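Long-range contacts in quinoline 2-oxidoreductase medium subunit (Pseudomonas putida, PDB 1T3Q), which binds FAD as the medium subunit of a molybdenum hydroxylase and probably passes electrons through this flavin during quinoline oxidation: residues C[9-14]-C[49-54]; C[60-65]-C[81-86]; C[128-133]-C[220-225]; C[133-138]-C[167-172]. All coordinates share one frame; numbering follows the deposited sequence.

The four contacts run from the flavin site to the junction with the C-terminal part of the chain. Contact 1 pairs two strands of the small parallel sheet, and its Leu53 touches the bound FAD. It meets contact 4 where Leu14 CD2 packs on Val167 CG2 at 3.8 Å; the side chain of Val167 lies about 7 Å from the FAD. Contacts 2 and 4 both reach the five-stranded antiparallel sheet, with centres about 14 Å apart. Contact 3 shares Ala133 with contact 4, since helix 123-130 is followed, after a turn, by strand 134-139. Contacts 1 and 3 are farthest separated, their centres about 33 Å apart on opposite sides of the chain's centre.

Contact 1 of 4, residues C[9-14]-C[49-54]; sequences RAPASL and CLVDLR
Arg9 and Val51 form a parallel bridge that joins strand 7-9 to strand 49-52, the middle strand of a three-stranded parallel sheet in the FAD-binding domain. Arg9 N donates to Leu50 O at 3.1 Å, and Arg9 O receives Asp52 N at 2.8 Å, so Arg9 N and O bond to the two residues flanking Val51. The tight part follows at once. Pro11 CD rests on Val51 CG1 at 3.9 Å, the side chains crossing at about a right angle. With CG1 anti to the backbone N (chi1 -175°), Val51 presents that methyl to the proline, which has no N-H to offer and suits a point where strand pairing has ended. Val17 of helix 14-23 covers the same ring. Ala10 CB, small enough to let the backbones close up, lies 3.9 Å from Asp52 CB.

Across the segments the outer side packs more loosely. Arg9 sends its guanidinium away to a salt bridge with Glu16, while Arg54 touches Ala10 through CG alone, its charged end held by Glu76 O of the small subunit. Where the two segments diverge, water 1 bridges them, donating to Pro11 O and Asp52 O at 2.7 Å each.

Contact 2 of 4, residues C[60-65]-C[81-86]; sequences FEISQS and KTDPTV
Ile62 and Asp83 reach toward each other tip to tip, an apolar chain end against a carboxylate. Ile62 CD1 lies 3.7 Å from Asp83 CG, equally close to OD2 and only a little farther from CB, so the methyl sits against the flat group as a whole. The second branch of Ile62 works at a different angle. Its CG2 meets Val86 CG2 at 3.9 Å, the two side chains crossing at about a right angle. With CG1 anti to the carbonyl carbon (chi1 -67°), CG2 falls anti to the backbone N and lies among Asp83 OD1, Val86 CG2 and Thr85 CB, while CD1 is the branch tip that rests on the carboxylate. Leu69 of strand 68-72 touches both Ile62 and Val86.

Farther along the strand, Thr85 CG2 turns to Gln64 CB at 4.2 Å. Gln64 points the same way as Ile62, while Ser63 between them points away, as alternation in a strand requires. The long polar chain of Gln64 suits this solvent-exposed part of the strand.

Asp83 also faces inward to its own helix: OD1 accepts from Val86 N at 2.9 Å, using its anti lone pair, in a fairly straight bond (163°). An alanine here would probably leave Val86 N without its capping partner and take away the flat group against which Ile62 CD1 rests. Asp83 is thus a classic N-cap, and the contact lays the first turn of helix 84-89 against edge strand 62-65 of the antiparallel sheet, an example of helix-on-sheet packing.

Contact 3 of 4, residues C[128-133]-C[220-225]; sequences MATLGA and AHQAIR
Thr130 OG1 is hydrogen-bonded to Phe126 O one turn back in its helix, and from across the contact Gln222 OE1 approaches it to 3.4 Å. The bond to the carbonyl occupies the hydroxyl proton, and the approach of the amide oxygen is a packing contact between polar atoms. The setting is the C-terminal end of helix 123-130, finished by a Schellman motif, which here meets strand 221-222, the edge of the four-stranded antiparallel sheet. The contact thus joins the FAD-binding part of the chain to the CO dehydrogenase flavoprotein C-terminal part.

Thr130 suits the last turn: OG1 stands beside the backbone N (chi1 -62°), from where it can reach back to the carbonyl. Gln222 gets there by a bend in its chain at chi2 (-61°), and its OE1 also comes within 3.6 Å of Thr130 CA. Beside this polar pair, Ala129 CB meets Ala220 CB at 4.4 Å. Alanine, with its single methyl, lets the helix and the residue before strand 221-222 approach to a CA separation of 7.0 Å, between Ala129 and Ala220; the interface is small, 127 Å² in all. Ala212 of strand 205-214 packs against both Thr130 and Gln222, and Trp178 adds its side chain to Thr130.

The helix end itself turns on Gly132, whose positive phi (62°) is easiest for a residue without CB. Gly132 N donates to Ala129 O at 3.0 Å, and Ala133 N reaches Met128 O at 2.9 Å. On the other side the strand ends in an inverse gamma turn centred on Ala223, in which Ile224 N donates to Gln222 O at 2.9 Å.

Contact 4 of 4, residues C[133-138]-C[167-172]; sequences ATMYIA and VRVEIP
Met135 CG and Val169 CG2 meet at 4.3 Å in the buried centre, across a non-hydrogen-bonded pair whose side chains Leu115 of helix 111-117 covers. Val169 is branched, which lets its other methyl, CG1, reach Ala133 CB at 3.8 Å. At the far end Ala138 CB packs on Val167 CG2 at 3.5 Å, the methyl of Ala138 leaving room for the branched Val167.

Both segments belong to the five-stranded antiparallel sheet, strand 165-172 lying beside strand 134-139. Thr134 and Glu170 exchange both their backbone bonds. At Tyr136 the pattern shifts: its N still donates to Arg168 O, but its O receives Val167 N, at 2.8 Å. With Val167 at psi -45°, this is consistent with a classic beta bulge opposite Tyr136.

The other face carries Thr134, Tyr136, Arg168 and Glu170. The Arg168 guanidinium lies flat on one face of the Tyr136 ring, planes 12° apart and centres 4.4 Å apart, in a cation-pi stack displaced toward the rim. Arg168 CG sits between the backbone N and carbonyl carbon (chi1 62°), whence the extended chain carries the guanidinium over the ring. An alanine in place of Tyr136 would probably cost the guanidinium its aromatic platform, leaving its polar bonds to orient it, and open a gap beside Glu170. Glu170 crosses the ring at about a right angle, meeting CE1, and its OE1 holds the guanidinium edge by a salt bridge to Arg168 NE at 2.9 Å. Outermost, water 2 sits in the ring plane of Tyr136, 2.8 Å from its OH, and donates to Glu170 OE2 at 2.7 Å.

Contact 1 of 4, residues C[9-14]-C[49-54]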
loop_
_atom_site.group_PDB
_atom_site.type_symbol
_atom_site.label_atom_id
_atom_site.label_comp_id
_atom_site.label_asym_id
_atom_site.label_seq_id
_atom_site.Cartn_x
_atom_site.Cartn_y
_atom_site.Cartn_z
ATOM N N ARG C 9 12.736 37.345 6.142
ATOM C CA ARG C 9 14.065 37.943 6.164
ATOM C C ARG C 9 14.593 37.912 7.592
ATOM O O ARG C 9 13.836 38.099 8.545
ATOM C CB ARG C 9 14.024 39.396 5.667
ATOM C CG ARG C 9 13.768 39.528 4.183
ATOM C CD ARG C 9 13.888 40.972 3.706
ATOM N NE ARG C 9 15.236 41.520 3.865
ATOM C CZ ARG C 9 15.652 42.636 3.272
ATOM N NH1 ARG C 9 14.824 43.311 2.483
ATOM N NH2 ARG C 9 16.888 43.080 3.461
ATOM N N ALA C 10 15.890 37.665 7.731
ATOM C CA ALA C 10 16.533 37.622 9.038
ATOM C C ALA C 10 17.826 38.432 8.944
ATOM O O ALA C 10 18.922 37.876 8.922
ATOM C CB ALA C 10 16.837 36.181 9.431
ATOM N N PRO C 11 17.705 39.766 8.880
ATOM C CA PRO C 11 18.867 40.658 8.781
ATOM C C PRO C 11 19.876 40.546 9.919
ATOM O O PRO C 11 19.526 40.258 11.065
ATOM C CB PRO C 11 18.234 42.046 8.670
ATOM C CG PRO C 11 16.890 41.884 9.281
ATOM C CD PRO C 11 16.448 40.527 8.843
ATOM N N ALA C 12 21.139 40.784 9.582
ATOM C CA ALA C 12 22.228 40.689 10.544
ATOM C C ALA C 12 22.415 41.942 11.384
ATOM O O ALA C 12 23.271 41.968 12.270
ATOM C CB ALA C 12 23.523 40.356 9.816
ATOM N N SER C 13 21.628 42.982 11.115
ATOM C CA SER C 13 21.753 44.214 11.881
ATOM C C SER C 13 20.409 44.872 12.156
ATOM O O SER C 13 19.450 44.699 11.402
ATOM C CB SER C 13 22.661 45.215 11.154
ATOM O OG SER C 13 21.973 45.863 10.097
ATOM N N LEU C 14 20.358 45.635 13.243
ATOM C CA LEU C 14 19.149 46.338 13.645
ATOM C C LEU C 14 18.710 47.345 12.587
ATOM O O LEU C 14 17.528 47.426 12.251
ATOM C CB LEU C 14 19.386 47.057 14.978
ATOM C CG LEU C 14 18.245 47.890 15.571
ATOM C CD1 LEU C 14 17.027 47.008 15.831
ATOM C CD2 LEU C 14 18.714 48.537 16.873
ATOM N N CYS C 49 5.457 40.070 5.111
ATOM C CA CYS C 49 6.778 39.519 5.355
ATOM C C CYS C 49 7.073 39.482 6.848
ATOM O O CYS C 49 6.655 40.365 7.592
ATOM C CB CYS C 49 7.816 40.400 4.644
ATOM S SG CYS C 49 9.558 40.083 5.063
ATOM N N LEU C 50 7.770 38.444 7.292
ATOM C CA LEU C 50 8.137 38.354 8.697
ATOM C C LEU C 50 9.624 38.643 8.786
ATOM O O LEU C 50 10.429 38.034 8.083
ATOM C CB LEU C 50 7.834 36.968 9.270
ATOM C CG LEU C 50 6.348 36.618 9.423
ATOM C CD1 LEU C 50 6.219 35.313 10.193
ATOM C CD2 LEU C 50 5.622 37.740 10.157
ATOM N N VAL C 51 9.977 39.585 9.649
ATOM C CA VAL C 51 11.362 39.979 9.829
ATOM C C VAL C 51 11.862 39.444 11.159
ATOM O O VAL C 51 11.515 39.964 12.223
ATOM C CB VAL C 51 11.498 41.510 9.814
ATOM C CG1 VAL C 51 12.971 41.898 9.871
ATOM C CG2 VAL C 51 10.826 42.074 8.558
ATOM N N ASP C 52 12.682 38.405 11.075
ATOM C CA ASP C 52 13.252 37.734 12.238
ATOM C C ASP C 52 14.384 38.561 12.844
ATOM O O ASP C 52 15.162 39.186 12.118
ATOM C CB ASP C 52 13.794 36.359 11.814
ATOM C CG ASP C 52 13.840 35.358 12.962
ATOM O OD1 ASP C 52 14.026 35.777 14.121
ATOM O OD2 ASP C 52 13.703 34.145 12.695
ATOM N N LEU C 53 14.477 38.558 14.169
ATOM C CA LEU C 53 15.524 39.295 14.869
ATOM C C LEU C 53 16.629 38.351 15.341
ATOM O O LEU C 53 17.534 38.768 16.064
ATOM C CB LEU C 53 14.935 40.031 16.081
ATOM C CG LEU C 53 13.782 41.003 15.814
ATOM C CD1 LEU C 53 13.309 41.597 17.128
ATOM C CD2 LEU C 53 14.234 42.105 14.863
ATOM N N ARG C 54 16.573 37.091 14.914
ATOM C CA ARG C 54 17.558 36.096 15.338
ATOM C C ARG C 54 19.021 36.454 15.090
ATOM O O ARG C 54 19.894 36.027 15.842
ATOM C CB ARG C 54 17.268 34.730 14.691
ATOM C CG ARG C 54 17.393 34.690 13.177
ATOM C CD ARG C 54 17.317 33.256 12.639
ATOM N NE ARG C 54 18.389 32.414 13.177
ATOM C CZ ARG C 54 18.618 31.154 12.812
ATOM N NH1 ARG C 54 17.854 30.568 11.900
ATOM N NH2 ARG C 54 19.609 30.473 13.369
HETATM O O HOH W 1 17.814 38.572 12.243
#

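Contact 2 of 4, residues C[60-65]-C[81-86]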
loop_
_atom_site.group_PDB
_atom_site.type_symbol
_atom_site.label_atom_id
_atom_site.label_comp_id
_atom_site.label_asym_id
_atom_site.label_seq_id
_atom_site.Cartn_x
_atom_site.Cartn_y
_atom_site.Cartn_z
ATOM N N PHE C 60 20.500 40.055 22.193
ATOM C CA PHE C 60 20.619 38.872 23.042
ATOM C C PHE C 60 21.448 39.125 24.296
ATOM O O PHE C 60 21.586 38.241 25.140
ATOM C CB PHE C 60 21.261 37.717 22.259
ATOM C CG PHE C 60 20.383 37.147 21.180
ATOM C CD1 PHE C 60 20.169 37.843 19.994
ATOM C CD2 PHE C 60 19.732 35.930 21.371
ATOM C CE1 PHE C 60 19.316 37.342 19.013
ATOM C CE2 PHE C 60 18.877 35.420 20.399
ATOM C CZ PHE C 60 18.668 36.128 19.217
ATOM N N GLU C 61 21.990 40.332 24.416
ATOM C CA GLU C 61 22.844 40.679 25.546
ATOM C C GLU C 61 22.153 40.917 26.887
ATOM O O GLU C 61 21.063 41.487 26.960
ATOM C CB GLU C 61 23.675 41.922 25.211
ATOM C CG GLU C 61 24.429 41.857 23.893
ATOM C CD GLU C 61 25.268 43.098 23.647
ATOM N N ILE C 62 22.812 40.463 27.948
ATOM C CA ILE C 62 22.347 40.652 29.313
ATOM C C ILE C 62 23.547 41.264 30.020
ATOM O O ILE C 62 24.659 40.750 29.908
ATOM C CB ILE C 62 22.001 39.323 30.017
ATOM C CG1 ILE C 62 20.779 38.672 29.367
ATOM C CG2 ILE C 62 21.733 39.581 31.498
ATOM C CD1 ILE C 62 20.358 37.371 30.039
ATOM N N SER C 63 23.332 42.366 30.731
ATOM C CA SER C 63 24.420 43.018 31.444
ATOM C C SER C 63 23.898 43.849 32.605
ATOM O O SER C 63 22.692 44.084 32.728
ATOM C CB SER C 63 25.217 43.911 30.489
ATOM O OG SER C 63 24.415 44.961 29.980
ATOM N N GLN C 64 24.816 44.282 33.464
ATOM C CA GLN C 64 24.461 45.099 34.616
ATOM C C GLN C 64 25.417 46.286 34.690
ATOM O O GLN C 64 26.587 46.174 34.325
ATOM C CB GLN C 64 24.555 44.276 35.902
ATOM C CG GLN C 64 25.738 44.638 36.784
ATOM C CD GLN C 64 25.781 43.828 38.055
ATOM O OE1 GLN C 64 25.976 42.615 38.022
ATOM N NE2 GLN C 64 25.593 44.494 39.190
ATOM N N SER C 65 24.916 47.421 35.162
ATOM C CA SER C 65 25.741 48.616 35.275
ATOM C C SER C 65 25.068 49.693 36.110
ATOM O O SER C 65 23.954 50.121 35.810
ATOM C CB SER C 65 26.053 49.175 33.885
ATOM O OG SER C 65 26.830 50.357 33.973
ATOM N N LYS C 81 15.276 33.146 33.167
ATOM C CA LYS C 81 14.978 32.313 34.321
ATOM C C LYS C 81 16.193 31.560 34.857
ATOM O O LYS C 81 16.158 31.048 35.975
ATOM C CB LYS C 81 13.874 31.318 33.955
ATOM C CG LYS C 81 13.357 30.478 35.114
ATOM C CD LYS C 81 12.301 29.497 34.637
ATOM C CE LYS C 81 11.840 28.582 35.761
ATOM N N THR C 82 17.271 31.512 34.081
ATOM C CA THR C 82 18.462 30.782 34.502
ATOM C C THR C 82 19.775 31.568 34.496
ATOM O O THR C 82 20.754 31.131 35.096
ATOM C CB THR C 82 18.668 29.527 33.627
ATOM O OG1 THR C 82 18.947 29.928 32.279
ATOM C CG2 THR C 82 17.417 28.654 33.643
ATOM N N ASP C 83 19.811 32.714 33.823
ATOM C CA ASP C 83 21.036 33.503 33.762
ATOM C C ASP C 83 21.507 33.998 35.136
ATOM O O ASP C 83 20.725 34.543 35.914
ATOM C CB ASP C 83 20.849 34.687 32.813
ATOM C CG ASP C 83 22.072 35.575 32.746
ATOM O OD1 ASP C 83 22.205 36.465 33.609
ATOM O OD2 ASP C 83 22.908 35.372 31.839
ATOM N N PRO C 84 22.805 33.813 35.441
ATOM C CA PRO C 84 23.435 34.214 36.704
ATOM C C PRO C 84 23.296 35.702 37.016
ATOM O O PRO C 84 22.959 36.081 38.137
ATOM C CB PRO C 84 24.898 33.816 36.506
ATOM C CG PRO C 84 24.815 32.674 35.552
ATOM C CD PRO C 84 23.789 33.158 34.562
ATOM N N THR C 85 23.568 36.542 36.023
ATOM C CA THR C 85 23.474 37.983 36.206
ATOM C C THR C 85 22.069 38.379 36.634
ATOM O O THR C 85 21.891 39.083 37.626
ATOM C CB THR C 85 23.833 38.733 34.913
ATOM O OG1 THR C 85 25.153 38.364 34.503
ATOM C CG2 THR C 85 23.787 40.235 35.138
ATOM N N VAL C 86 21.070 37.928 35.885
ATOM C CA VAL C 86 19.688 38.241 36.214
ATOM C C VAL C 86 19.364 37.747 37.616
ATOM O O VAL C 86 18.769 38.464 38.419
ATOM C CB VAL C 86 18.711 37.570 35.227
ATOM C CG1 VAL C 86 17.283 37.750 35.714
ATOM C CG2 VAL C 86 18.882 38.171 33.840
#

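Contact 3 of 4, residues C[128-133]-C[220-225]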
loop_
_atom_site.group_PDB
_atom_site.type_symbol
_atom_site.label_atom_id
_atom_site.label_comp_id
_atom_site.label_asym_id
_atom_site.label_seq_id
_atom_site.Cartn_x
_atom_site.Cartn_y
_atom_site.Cartn_z
ATOM N N MET C 128 7.386 44.236 34.499
ATOM C CA MET C 128 8.243 45.347 34.102
ATOM C C MET C 128 7.674 46.686 34.562
ATOM O O MET C 128 8.410 47.543 35.049
ATOM C CB MET C 128 8.444 45.349 32.585
ATOM C CG MET C 128 9.195 44.134 32.064
ATOM S SD MET C 128 10.801 43.883 32.872
ATOM C CE MET C 128 10.398 42.593 34.082
ATOM N N ALA C 129 6.364 46.864 34.413
ATOM C CA ALA C 129 5.722 48.105 34.833
ATOM C C ALA C 129 5.857 48.266 36.338
ATOM O O ALA C 129 6.208 49.337 36.832
ATOM C CB ALA C 129 4.242 48.099 34.440
ATOM N N THR C 130 5.585 47.183 37.058
ATOM C CA THR C 130 5.652 47.169 38.509
ATOM C C THR C 130 7.060 47.437 39.041
ATOM O O THR C 130 7.229 48.083 40.078
ATOM C CB THR C 130 5.141 45.814 39.048
ATOM O OG1 THR C 130 3.767 45.649 38.674
ATOM C CG2 THR C 130 5.254 45.754 40.555
ATOM N N LEU C 131 8.067 46.941 38.335
ATOM C CA LEU C 131 9.449 47.139 38.754
ATOM C C LEU C 131 10.005 48.467 38.259
ATOM O O LEU C 131 11.178 48.773 38.466
ATOM C CB LEU C 131 10.321 45.990 38.246
ATOM C CG LEU C 131 9.993 44.636 38.875
ATOM C CD1 LEU C 131 10.872 43.565 38.262
ATOM C CD2 LEU C 131 10.197 44.713 40.384
ATOM N N GLY C 132 9.157 49.252 37.604
ATOM C CA GLY C 132 9.583 50.544 37.095
ATOM C C GLY C 132 10.694 50.462 36.067
ATOM O O GLY C 132 11.639 51.249 36.099
ATOM N N ALA C 133 10.586 49.518 35.141
ATOM C CA ALA C 133 11.606 49.369 34.117
ATOM C C ALA C 133 11.433 50.406 33.011
ATOM O O ALA C 133 10.399 51.071 32.916
ATOM C CB ALA C 133 11.556 47.964 33.530
ATOM N N ALA C 220 -1.449 46.954 34.451
ATOM C CA ALA C 220 -1.098 46.677 35.835
ATOM C C ALA C 220 -1.760 47.723 36.727
ATOM O O ALA C 220 -1.882 48.891 36.353
ATOM C CB ALA C 220 0.411 46.724 36.014
ATOM N N HIS C 221 -2.204 47.297 37.902
ATOM C CA HIS C 221 -2.836 48.211 38.835
ATOM C C HIS C 221 -1.940 48.417 40.039
ATOM O O HIS C 221 -1.717 47.493 40.823
ATOM C CB HIS C 221 -4.184 47.671 39.308
ATOM C CG HIS C 221 -4.818 48.499 40.382
ATOM N ND1 HIS C 221 -5.029 48.029 41.661
ATOM C CD2 HIS C 221 -5.264 49.777 40.373
ATOM C CE1 HIS C 221 -5.576 48.981 42.394
ATOM N NE2 HIS C 221 -5.731 50.053 41.635
ATOM N N GLN C 222 -1.413 49.627 40.172
ATOM C CA GLN C 222 -0.566 49.950 41.309
ATOM C C GLN C 222 -1.544 50.400 42.386
ATOM O O GLN C 222 -2.146 51.477 42.291
ATOM C CB GLN C 222 0.414 51.068 40.933
ATOM C CG GLN C 222 1.256 50.741 39.699
ATOM C CD GLN C 222 2.127 49.499 39.873
ATOM O OE1 GLN C 222 2.434 48.804 38.901
ATOM N NE2 GLN C 222 2.536 49.222 41.107
ATOM N N ALA C 223 -1.723 49.547 43.392
ATOM C CA ALA C 223 -2.657 49.800 44.485
ATOM C C ALA C 223 -2.141 50.812 45.494
ATOM O O ALA C 223 -1.733 50.451 46.602
ATOM C CB ALA C 223 -2.996 48.489 45.190
ATOM N N ILE C 224 -2.180 52.083 45.111
ATOM C CA ILE C 224 -1.708 53.158 45.973
ATOM C C ILE C 224 -2.388 53.157 47.339
ATOM O O ILE C 224 -1.734 53.376 48.354
ATOM C CB ILE C 224 -1.914 54.527 45.295
ATOM C CG1 ILE C 224 -1.171 54.549 43.958
ATOM C CG2 ILE C 224 -1.405 55.648 46.198
ATOM C CD1 ILE C 224 0.299 54.182 44.066
ATOM N N ARG C 225 -3.697 52.911 47.365
ATOM C CA ARG C 225 -4.437 52.875 48.627
ATOM C C ARG C 225 -3.840 51.856 49.590
ATOM O O ARG C 225 -3.742 52.105 50.791
ATOM C CB ARG C 225 -5.902 52.516 48.388
ATOM C CG ARG C 225 -6.775 53.648 47.889
#

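Contact 4 of 4, residues C[133-138]-C[167-172]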
loop_
_atom_site.group_PDB
_atom_site.type_symbol
_atom_site.label_atom_id
_atom_site.label_comp_id
_atom_site.label_asym_id
_atom_site.label_seq_id
_atom_site.Cartn_x
_atom_site.Cartn_y
_atom_site.Cartn_z
ATOM N N ALA C 133 10.586 49.518 35.141
ATOM C CA ALA C 133 11.606 49.369 34.117
ATOM C C ALA C 133 11.433 50.406 33.011
ATOM O O ALA C 133 10.399 51.071 32.916
ATOM C CB ALA C 133 11.556 47.964 33.530
ATOM N N THR C 134 12.463 50.541 32.184
ATOM C CA THR C 134 12.437 51.472 31.066
ATOM C C THR C 134 12.672 50.702 29.769
ATOM O O THR C 134 13.558 49.856 29.703
ATOM C CB THR C 134 13.547 52.539 31.198
ATOM O OG1 THR C 134 13.352 53.291 32.404
ATOM C CG2 THR C 134 13.524 53.485 30.001
ATOM N N MET C 135 11.873 50.987 28.747
ATOM C CA MET C 135 12.040 50.332 27.457
ATOM C C MET C 135 12.789 51.256 26.515
ATOM O O MET C 135 12.535 52.464 26.486
ATOM C CB MET C 135 10.691 49.998 26.811
ATOM C CG MET C 135 10.116 48.659 27.204
ATOM S SD MET C 135 9.605 48.683 28.896
ATOM C CE MET C 135 8.438 47.308 28.914
ATOM N N TYR C 136 13.711 50.686 25.749
ATOM C CA TYR C 136 14.461 51.460 24.773
ATOM C C TYR C 136 14.016 50.963 23.410
ATOM O O TYR C 136 14.175 49.788 23.078
ATOM C CB TYR C 136 15.962 51.293 24.995
ATOM C CG TYR C 136 16.399 51.978 26.270
ATOM C CD1 TYR C 136 16.181 51.385 27.514
ATOM C CD2 TYR C 136 16.942 53.263 26.241
ATOM C CE1 TYR C 136 16.486 52.054 28.699
ATOM C CE2 TYR C 136 17.249 53.944 27.423
ATOM C CZ TYR C 136 17.016 53.333 28.646
ATOM O OH TYR C 136 17.300 54.004 29.815
ATOM N N ILE C 137 13.432 51.877 22.641
ATOM C CA ILE C 137 12.878 51.573 21.332
ATOM C C ILE C 137 13.628 52.241 20.188
ATOM O O ILE C 137 13.847 53.453 20.204
ATOM C CB ILE C 137 11.401 52.013 21.293
ATOM C CG1 ILE C 137 10.647 51.350 22.453
ATOM C CG2 ILE C 137 10.782 51.656 19.953
ATOM C CD1 ILE C 137 9.282 51.950 22.743
ATOM N N ALA C 138 14.003 51.447 19.190
ATOM C CA ALA C 138 14.733 51.961 18.040
ATOM C C ALA C 138 13.841 52.201 16.834
ATOM O O ALA C 138 12.868 51.481 16.596
ATOM C CB ALA C 138 15.859 51.005 17.666
ATOM N N VAL C 167 14.392 47.302 21.706
ATOM C CA VAL C 167 15.754 46.793 21.725
ATOM C C VAL C 167 16.162 46.131 23.029
ATOM O O VAL C 167 16.782 45.068 23.031
ATOM C CB VAL C 167 16.753 47.920 21.408
ATOM C CG1 VAL C 167 18.182 47.420 21.578
ATOM C CG2 VAL C 167 16.522 48.410 19.990
ATOM N N ARG C 168 15.834 46.766 24.142
ATOM C CA ARG C 168 16.187 46.210 25.435
ATOM C C ARG C 168 15.332 46.818 26.523
ATOM O O ARG C 168 14.637 47.809 26.310
ATOM C CB ARG C 168 17.666 46.468 25.750
ATOM C CG ARG C 168 18.026 47.942 25.852
ATOM C CD ARG C 168 19.428 48.148 26.415
ATOM N NE ARG C 168 19.716 49.570 26.585
ATOM C CZ ARG C 168 19.927 50.412 25.579
ATOM N NH1 ARG C 168 20.172 51.690 25.824
ATOM N NH2 ARG C 168 19.911 49.974 24.327
ATOM N N VAL C 169 15.380 46.192 27.689
ATOM C CA VAL C 169 14.637 46.651 28.838
ATOM C C VAL C 169 15.654 46.838 29.946
ATOM O O VAL C 169 16.510 45.981 30.164
ATOM C CB VAL C 169 13.599 45.613 29.296
ATOM C CG1 VAL C 169 12.873 46.124 30.530
ATOM C CG2 VAL C 169 12.617 45.329 28.172
ATOM N N GLU C 170 15.576 47.972 30.625
ATOM C CA GLU C 170 16.492 48.238 31.716
ATOM C C GLU C 170 15.685 48.238 33.002
ATOM O O GLU C 170 14.760 49.028 33.171
ATOM C CB GLU C 170 17.217 49.570 31.489
ATOM C CG GLU C 170 18.218 49.493 30.329
ATOM C CD GLU C 170 19.101 50.724 30.183
ATOM O OE1 GLU C 170 19.912 50.751 29.234
ATOM O OE2 GLU C 170 18.990 51.660 31.004
ATOM N N ILE C 171 16.028 47.314 33.892
ATOM C CA ILE C 171 15.335 47.169 35.163
ATOM C C ILE C 171 16.187 47.655 36.323
ATOM O O ILE C 171 17.287 47.150 36.546
ATOM C CB ILE C 171 14.982 45.694 35.441
ATOM C CG1 ILE C 171 14.276 45.086 34.230
ATOM C CG2 ILE C 171 14.094 45.595 36.675
ATOM C CD1 ILE C 171 14.001 43.605 34.372
ATOM N N PRO C 172 15.691 48.648 37.076
ATOM C CA PRO C 172 16.455 49.158 38.216
ATOM C C PRO C 172 16.534 48.061 39.269
ATOM O O PRO C 172 15.521 47.442 39.593
ATOM C CB PRO C 172 15.611 50.335 38.701
ATOM C CG PRO C 172 14.882 50.774 37.471
ATOM C CD PRO C 172 14.487 49.462 36.847
HETATM O O HOH W 2 17.165 53.003 32.450
#